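Local coordinates for protein serpin-ZX (Arabidopsis thaliana, PDB 3LE2) that inhibits proteases such as metacaspase-9 and RD21A through its reactive centre loop, restraining programmed cell death in the plant, at residues 106-110 with 111-115. Residues are numbered along the deposited sequence; the frame is centred on the assembly and turned at random.
Sequences LSFKP and SFKQL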
ATOM      1  N   LEU A 106      -1.616 -31.653  -0.841  1.00 48.38           N
ATOM      2  CA  LEU A 106      -0.412 -31.245  -1.535  1.00 41.35           C
ATOM      3  C   LEU A 106       0.678 -30.950  -0.522  1.00 52.44           C
ATOM      4  O   LEU A 106       0.458 -31.011   0.690  1.00 52.83           O
ATOM      5  CB  LEU A 106      -0.681 -30.008  -2.390  1.00 47.44           C
ATOM      6  CG  LEU A 106      -1.827 -30.160  -3.394  1.00 48.98           C
ATOM      7  CD1 LEU A 106      -2.376 -28.817  -3.836  1.00 39.44           C
ATOM      8  CD2 LEU A 106      -1.369 -30.970  -4.579  1.00 62.12           C
ATOM      9  N   SER A 107       1.863 -30.647  -1.037  1.00 51.53           N
ATOM     10  CA  SER A 107       3.009 -30.302  -0.216  1.00 56.35           C
ATOM     11  C   SER A 107       3.983 -29.496  -1.066  1.00 52.22           C
ATOM     12  O   SER A 107       4.150 -29.770  -2.252  1.00 58.57           O
ATOM     13  CB  SER A 107       3.667 -31.566   0.346  1.00 52.58           C
ATOM     14  OG  SER A 107       3.572 -32.638  -0.572  1.00 59.56           O
ATOM     15  N   PHE A 108       4.599 -28.484  -0.464  1.00 52.42           N
ATOM     16  CA  PHE A 108       5.540 -27.635  -1.173  1.00 55.78           C
ATOM     17  C   PHE A 108       6.837 -28.390  -1.329  1.00 54.00           C
ATOM     18  O   PHE A 108       7.165 -29.223  -0.490  1.00 59.21           O
ATOM     19  CB  PHE A 108       5.803 -26.341  -0.394  1.00 56.77           C
ATOM     20  CG  PHE A 108       4.576 -25.505  -0.171  1.00 55.55           C
ATOM     21  CD1 PHE A 108       3.986 -24.817  -1.219  1.00 58.01           C
ATOM     22  CD2 PHE A 108       4.013 -25.400   1.092  1.00 60.16           C
ATOM     23  CE1 PHE A 108       2.841 -24.038  -1.013  1.00 58.62           C
ATOM     24  CE2 PHE A 108       2.870 -24.627   1.307  1.00 56.99           C
ATOM     25  CZ  PHE A 108       2.284 -23.944   0.255  1.00 51.44           C
ATOM     26  N   LYS A 109       7.565 -28.113  -2.406  1.00 57.14           N
ATOM     27  CA  LYS A 109       8.928 -28.599  -2.531  1.00 55.17           C
ATOM     28  C   LYS A 109       9.699 -28.005  -1.380  1.00 58.21           C
ATOM     29  O   LYS A 109       9.654 -26.796  -1.174  1.00 56.01           O
ATOM     30  CB  LYS A 109       9.568 -28.135  -3.840  1.00 55.43           C
ATOM     31  CG  LYS A 109       9.136 -28.912  -5.060  1.00 69.45           C
ATOM     32  CD  LYS A 109       9.984 -28.566  -6.280  1.00 74.32           C
ATOM     33  CE  LYS A 109       9.517 -29.346  -7.511  1.00 83.27           C
ATOM     34  NZ  LYS A 109      10.421 -29.166  -8.682  1.00 84.98           N
ATOM     35  N   PRO A 110      10.413 -28.848  -0.626  1.00 64.28           N
ATOM     36  CA  PRO A 110      11.225 -28.368   0.496  1.00 58.67           C
ATOM     37  C   PRO A 110      12.015 -27.127   0.113  1.00 58.84           C
ATOM     38  O   PRO A 110      12.115 -26.189   0.906  1.00 58.85           O
ATOM     39  CB  PRO A 110      12.173 -29.533   0.754  1.00 51.82           C
ATOM     40  CG  PRO A 110      11.375 -30.729   0.364  1.00 67.13           C
ATOM     41  CD  PRO A 110      10.531 -30.303  -0.813  1.00 61.61           C
ATOM     42  N   SER A 111      12.561 -27.132  -1.101  1.00 59.30           N
ATOM     43  CA  SER A 111      13.366 -26.025  -1.602  1.00 56.15           C
ATOM     44  C   SER A 111      12.568 -24.724  -1.668  1.00 58.39           C
ATOM     45  O   SER A 111      13.039 -23.673  -1.229  1.00 55.95           O
ATOM     46  CB  SER A 111      13.933 -26.371  -2.981  1.00 55.24           C
ATOM     47  OG  SER A 111      12.948 -26.972  -3.804  1.00 64.02           O
ATOM     48  N   PHE A 112      11.363 -24.804  -2.225  1.00 57.30           N
ATOM     49  CA  PHE A 112      10.434 -23.678  -2.250  1.00 49.57           C
ATOM     50  C   PHE A 112      10.187 -23.136  -0.834  1.00 52.46           C
ATOM     51  O   PHE A 112      10.148 -21.921  -0.624  1.00 50.61           O
ATOM     52  CB  PHE A 112       9.121 -24.101  -2.922  1.00 52.79           C
ATOM     53  CG  PHE A 112       8.113 -22.996  -3.046  1.00 50.57           C
ATOM     54  CD1 PHE A 112       8.214 -22.057  -4.056  1.00 49.56           C
ATOM     55  CD2 PHE A 112       7.059 -22.900  -2.151  1.00 47.21           C
ATOM     56  CE1 PHE A 112       7.289 -21.035  -4.173  1.00 43.64           C
ATOM     57  CE2 PHE A 112       6.132 -21.884  -2.262  1.00 51.08           C
ATOM     58  CZ  PHE A 112       6.247 -20.948  -3.276  1.00 56.49           C
ATOM     59  N   LYS A 113      10.052 -24.041   0.135  1.00 50.73           N
ATOM     60  CA  LYS A 113       9.802 -23.670   1.531  1.00 53.25           C
ATOM     61  C   LYS A 113      10.939 -22.863   2.141  1.00 60.29           C
ATOM     62  O   LYS A 113      10.717 -22.032   3.031  1.00 49.42           O
ATOM     63  CB  LYS A 113       9.585 -24.917   2.394  1.00 53.71           C
ATOM     64  CG  LYS A 113       8.269 -25.638   2.176  1.00 58.01           C
ATOM     65  CD  LYS A 113       8.080 -26.747   3.208  1.00 58.91           C
ATOM     66  CE  LYS A 113       6.875 -27.615   2.863  1.00 73.22           C
ATOM     67  NZ  LYS A 113       6.794 -28.859   3.688  1.00 86.26           N
ATOM     68  N   GLN A 114      12.158 -23.131   1.680  1.00 57.25           N
ATOM     69  CA  GLN A 114      13.338 -22.451   2.195  1.00 62.62           C
ATOM     70  C   GLN A 114      13.455 -21.065   1.569  1.00 59.25           C
ATOM     71  O   GLN A 114      13.716 -20.074   2.252  1.00 57.59           O
ATOM     72  CB  GLN A 114      14.595 -23.276   1.902  1.00 68.09           C
ATOM     73  CG  GLN A 114      15.835 -22.784   2.633  1.00 69.08           C
ATOM     74  CD  GLN A 114      15.690 -22.868   4.146  1.00 82.06           C
ATOM     75  OE1 GLN A 114      15.514 -23.954   4.707  1.00 83.73           O
ATOM     76  NE2 GLN A 114      15.768 -21.721   4.812  1.00 80.10           N
ATOM     77  N   LEU A 115      13.263 -21.005   0.258  1.00 57.57           N
ATOM     78  CA  LEU A 115      13.244 -19.737  -0.451  1.00 59.24           C
ATOM     79  C   LEU A 115      12.263 -18.776   0.228  1.00 58.61           C
ATOM     80  O   LEU A 115      12.600 -17.622   0.514  1.00 47.98           O
ATOM     81  CB  LEU A 115      12.865 -19.969  -1.909  1.00 49.41           C
ATOM     82  CG  LEU A 115      12.577 -18.749  -2.776  1.00 61.29           C
ATOM     83  CD1 LEU A 115      13.748 -17.781  -2.740  1.00 52.32           C
ATOM     84  CD2 LEU A 115      12.255 -19.188  -4.205  1.00 46.80           C
TER
HETATM   85  O   HOH W   1       3.927 -28.588   2.558  1.00 49.13           O
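F108, the last residue but one before helix 110-119, holds two side chains of the helix's first turn, F112 and K113. Its ring lies nearly parallel to that of F112, the planes 26° apart, but the two are slid so far that they barely overlap; what meets is one flank of each, F108 CD1 against F112 CD2 at 3.7 Å. F112's chi1 of -178°, CG opposite the backbone N, sends its ring outward to the flank of F108. The K113 chain crosses F108 at about a right angle, CG resting 3.6 Å from F108 CB and CE coming to the ring's edge near its plane. Because that chain is extended, its NZ reaches a water which also accepts a bond from F108 N at 3.1 Å; the lysine's share in this bridge is weak.

K109 is at the N-cap position; its O accepts from K113 N at 3.1 Å, the first i to i+4 bond of the helix, and K109 CB lies against S111 OG. P110 begins the helix, where its lack of an N-H costs nothing, no i-4 carbonyl being within the helix; its O receives a weak bond from Q114 N. Away from the reactive centre loop, this turn joins strand 93-103 to helix 110-119, with both phenylalanines touching M312, F108 and K113 against S124 of strand 123-127, and F112 on I46 of helix 37-49.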